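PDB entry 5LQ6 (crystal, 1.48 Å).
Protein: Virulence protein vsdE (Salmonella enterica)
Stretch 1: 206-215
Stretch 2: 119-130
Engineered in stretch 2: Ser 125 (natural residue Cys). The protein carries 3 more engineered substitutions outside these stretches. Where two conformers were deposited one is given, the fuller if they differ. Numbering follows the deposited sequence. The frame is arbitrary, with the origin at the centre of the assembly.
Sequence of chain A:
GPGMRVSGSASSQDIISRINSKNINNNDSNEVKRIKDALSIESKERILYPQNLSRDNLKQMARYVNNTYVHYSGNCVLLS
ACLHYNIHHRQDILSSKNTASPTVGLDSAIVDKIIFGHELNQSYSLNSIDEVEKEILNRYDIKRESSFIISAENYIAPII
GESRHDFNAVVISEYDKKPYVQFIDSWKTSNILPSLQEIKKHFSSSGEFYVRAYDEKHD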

# COMPACT_ATOMS: atom_id res chain seq x y z
N SER A 206 -3.12 21.50 1.86
CA SER A 206 -2.12 21.05 2.81
C SER A 206 -1.74 19.64 2.40
O SER A 206 -2.62 18.80 2.24
CB SER A 206 -2.70 21.05 4.24
OG SER A 206 -3.70 20.05 4.42
N GLY A 207 -0.46 19.39 2.17
CA GLY A 207 0.03 18.03 2.12
C GLY A 207 0.94 17.56 1.01
O GLY A 207 0.77 17.89 -0.18
N GLU A 208 1.89 16.74 1.46
CA GLU A 208 2.77 16.01 0.62
C GLU A 208 2.23 14.54 0.40
O GLU A 208 1.42 13.98 1.15
CB GLU A 208 4.14 15.90 1.29
CG GLU A 208 4.72 17.13 1.96
CD GLU A 208 5.65 16.73 3.10
OE1 GLU A 208 6.57 15.93 2.85
OE2 GLU A 208 5.45 17.20 4.24
N PHE A 209 2.70 13.96 -0.69
CA PHE A 209 2.48 12.58 -1.02
C PHE A 209 3.83 11.96 -1.38
O PHE A 209 4.69 12.59 -1.97
CB PHE A 209 1.57 12.48 -2.23
CG PHE A 209 0.19 13.03 -2.01
CD1 PHE A 209 -0.02 14.38 -2.06
CD2 PHE A 209 -0.88 12.19 -1.73
CE1 PHE A 209 -1.27 14.94 -1.86
CE2 PHE A 209 -2.17 12.75 -1.54
CZ PHE A 209 -2.32 14.12 -1.58
N TYR A 210 3.97 10.66 -1.10
CA TYR A 210 5.14 9.89 -1.48
C TYR A 210 4.71 8.57 -2.02
O TYR A 210 3.70 8.06 -1.60
CB TYR A 210 6.05 9.61 -0.28
CG TYR A 210 6.59 10.84 0.38
CD1 TYR A 210 5.85 11.54 1.29
CD2 TYR A 210 7.81 11.31 0.02
CE1 TYR A 210 6.32 12.71 1.89
CE2 TYR A 210 8.32 12.47 0.62
CZ TYR A 210 7.56 13.16 1.52
OH TYR A 210 8.08 14.31 2.10
N VAL A 211 5.45 8.06 -3.01
CA VAL A 211 5.17 6.78 -3.63
C VAL A 211 6.35 5.86 -3.37
O VAL A 211 7.49 6.29 -3.48
CB VAL A 211 5.00 6.99 -5.15
CG1 VAL A 211 4.57 5.71 -5.86
CG2 VAL A 211 3.98 8.11 -5.42
N ARG A 212 6.10 4.62 -2.98
CA ARG A 212 7.17 3.64 -2.83
C ARG A 212 6.71 2.29 -3.39
O ARG A 212 5.51 2.05 -3.56
CB ARG A 212 7.65 3.51 -1.40
CG ARG A 212 6.71 2.86 -0.42
CD ARG A 212 7.23 3.09 1.02
NE ARG A 212 6.74 2.09 1.99
CZ ARG A 212 5.56 2.13 2.60
NH1 ARG A 212 4.71 3.11 2.43
NH2 ARG A 212 5.24 1.16 3.46
N ALA A 213 7.65 1.42 -3.66
CA ALA A 213 7.36 0.12 -4.23
C ALA A 213 8.47 -0.87 -4.00
O ALA A 213 9.65 -0.47 -3.97
CB ALA A 213 7.06 0.24 -5.68
N TYR A 214 8.09 -2.11 -3.87
CA TYR A 214 9.03 -3.21 -3.68
C TYR A 214 9.57 -3.62 -5.02
O TYR A 214 8.82 -3.83 -5.93
CB TYR A 214 8.28 -4.41 -3.04
CG TYR A 214 9.10 -5.66 -2.84
CD1 TYR A 214 10.28 -5.64 -2.11
CD2 TYR A 214 8.67 -6.87 -3.37
CE1 TYR A 214 11.02 -6.80 -1.91
CE2 TYR A 214 9.41 -8.03 -3.17
CZ TYR A 214 10.58 -7.98 -2.46
OH TYR A 214 11.31 -9.16 -2.31
N ASP A 215 10.90 -3.75 -5.07
CA ASP A 215 11.64 -4.24 -6.21
C ASP A 215 12.60 -5.34 -5.72
O ASP A 215 12.33 -6.50 -5.99
CB ASP A 215 12.42 -3.08 -6.81
CG ASP A 215 13.18 -3.46 -8.06
OD1 ASP A 215 13.27 -4.68 -8.36
OD2 ASP A 215 13.68 -2.55 -8.74
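Stretch 2 (119-130) ELNQSYSLNSID

The apolar centre of the contact is formed by Phe 209, Val 211, Leu 126 and Ile 129. Val 211 CG2 lies 3.8 Å from Leu 126 CD1, and Phe 209 CB is 4.2 Å from Leu 126 CB. The Phe 209 ring, with chi1 in m, carries the backbone between Ser 128 and Ile 129 over one face, and its CE2 approaches Ile 129 CD1 at 4.0 Å, where stretch 2 enters a helix. A second apolar patch forms where Leu 120 CD2 meets the edge of the Tyr 214 ring, 4.0 Å from Tyr 214 CD1.

From Leu 120 to Leu 126, stretch 2 runs extended and antiparallel to the strand containing residues 209 to 212. Phe 209 and Leu 126 form a hydrogen-bonded pair: Leu 126 N donates to Phe 209 O (2.8 Å) and Phe 209 N to Leu 126 O (2.9 Å). Two residues along the strand, Ser 123 N donates to Val 211 O (2.8 Å), but Val 211 N is met by a side chain, Ser 123 OG, at 3.0 Å. Ser 123 OG in turn donates to Tyr 124 O (2.7 Å).

Toward the polar edge, Tyr 210 CD2 lies 3.5 Å from Ser 123 O, and the engineered Ser 125 places OG 3.1 Å from Glu 208 CB. At the other end, one water donates to both Asn 121 OD1 (2.6 Å) and Ala 213 O (2.7 Å), bridging the stretches.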

# COMPACT_ATOMS: atom_id res chain seq x y z
N GLU A 119 13.62 -1.22 3.95
CA GLU A 119 12.78 -0.06 3.64
C GLU A 119 12.64 0.08 2.15
O GLU A 119 13.60 -0.12 1.43
CB GLU A 119 13.37 1.24 4.20
CG GLU A 119 13.68 1.20 5.66
CD GLU A 119 14.03 2.57 6.22
OE1 GLU A 119 13.41 3.58 5.78
OE2 GLU A 119 14.90 2.62 7.12
N LEU A 120 11.44 0.37 1.67
CA LEU A 120 11.23 0.54 0.23
C LEU A 120 11.67 1.96 -0.17
O LEU A 120 11.48 2.89 0.57
CB LEU A 120 9.76 0.32 -0.14
CG LEU A 120 9.14 -1.00 0.29
CD1 LEU A 120 7.69 -1.09 -0.19
CD2 LEU A 120 10.00 -2.18 -0.21
N ASN A 121 12.32 2.09 -1.29
CA ASN A 121 12.82 3.42 -1.68
C ASN A 121 11.61 4.27 -2.11
O ASN A 121 10.69 3.77 -2.75
CB ASN A 121 13.86 3.37 -2.81
CG ASN A 121 13.34 2.62 -4.03
OD1 ASN A 121 12.53 1.71 -3.90
ND2 ASN A 121 13.81 2.99 -5.21
N GLN A 122 11.64 5.50 -1.69
CA GLN A 122 10.54 6.41 -1.92
C GLN A 122 10.85 7.33 -3.09
O GLN A 122 11.99 7.50 -3.51
CB GLN A 122 10.31 7.25 -0.68
CG GLN A 122 9.90 6.49 0.53
CD GLN A 122 9.02 7.30 1.44
OE1 GLN A 122 9.45 8.33 1.94
NE2 GLN A 122 7.75 6.88 1.60
N SER A 123 9.80 7.94 -3.59
CA SER A 123 9.86 9.08 -4.48
C SER A 123 10.21 10.29 -3.69
O SER A 123 10.11 10.32 -2.49
CB SER A 123 8.50 9.31 -5.14
OG SER A 123 7.56 9.76 -4.18
N TYR A 124 10.51 11.37 -4.43
CA TYR A 124 10.49 12.71 -3.88
C TYR A 124 9.03 13.06 -3.50
O TYR A 124 8.10 12.40 -3.97
CB TYR A 124 10.98 13.72 -4.90
CG TYR A 124 12.40 13.58 -5.33
CD1 TYR A 124 13.43 13.54 -4.38
CD2 TYR A 124 12.74 13.57 -6.68
CE1 TYR A 124 14.76 13.46 -4.77
CE2 TYR A 124 14.06 13.47 -7.09
CZ TYR A 124 15.07 13.43 -6.13
OH TYR A 124 16.39 13.35 -6.55
N SER A 125 8.85 14.08 -2.68
CA SER A 125 7.54 14.53 -2.29
C SER A 125 6.78 15.05 -3.52
O SER A 125 7.35 15.76 -4.37
CB SER A 125 7.67 15.61 -1.21
OG SER A 125 6.40 16.08 -0.82
N LEU A 126 5.52 14.66 -3.63
CA LEU A 126 4.63 15.11 -4.67
C LEU A 126 3.52 15.97 -4.03
O LEU A 126 3.12 15.76 -2.87
CB LEU A 126 3.99 13.92 -5.38
CG LEU A 126 5.03 13.07 -6.11
CD1 LEU A 126 4.49 11.71 -6.52
CD2 LEU A 126 5.57 13.74 -7.37
N ASN A 127 2.97 16.95 -4.76
CA ASN A 127 2.13 17.91 -4.13
C ASN A 127 0.64 17.70 -4.27
O ASN A 127 -0.16 18.48 -3.74
CB ASN A 127 2.42 19.29 -4.73
CG ASN A 127 3.79 19.79 -4.39
OD1 ASN A 127 4.23 19.62 -3.26
ND2 ASN A 127 4.45 20.43 -5.34
N SER A 128 0.20 16.64 -4.97
CA SER A 128 -1.20 16.40 -5.17
C SER A 128 -1.41 14.96 -5.60
O SER A 128 -0.52 14.31 -6.14
CB SER A 128 -1.81 17.37 -6.23
OG SER A 128 -1.30 17.04 -7.48
N ILE A 129 -2.61 14.46 -5.36
CA ILE A 129 -2.97 13.12 -5.83
C ILE A 129 -2.97 13.06 -7.35
O ILE A 129 -2.64 12.07 -7.95
CB ILE A 129 -4.27 12.67 -5.11
CG1 ILE A 129 -4.45 11.14 -5.22
CG2 ILE A 129 -5.43 13.39 -5.66
CD1 ILE A 129 -3.46 10.37 -4.43
N ASP A 130 -3.27 14.18 -8.02
CA ASP A 130 -3.16 14.25 -9.45
C ASP A 130 -1.76 14.02 -9.94
O ASP A 130 -1.49 13.35 -10.94
CB ASP A 130 -3.67 15.63 -9.95
CG ASP A 130 -5.00 16.00 -9.34
OD1 ASP A 130 -5.05 16.42 -8.10
OD2 ASP A 130 -5.98 15.77 -10.07
O HOH W 1 12.12 -0.63 -2.92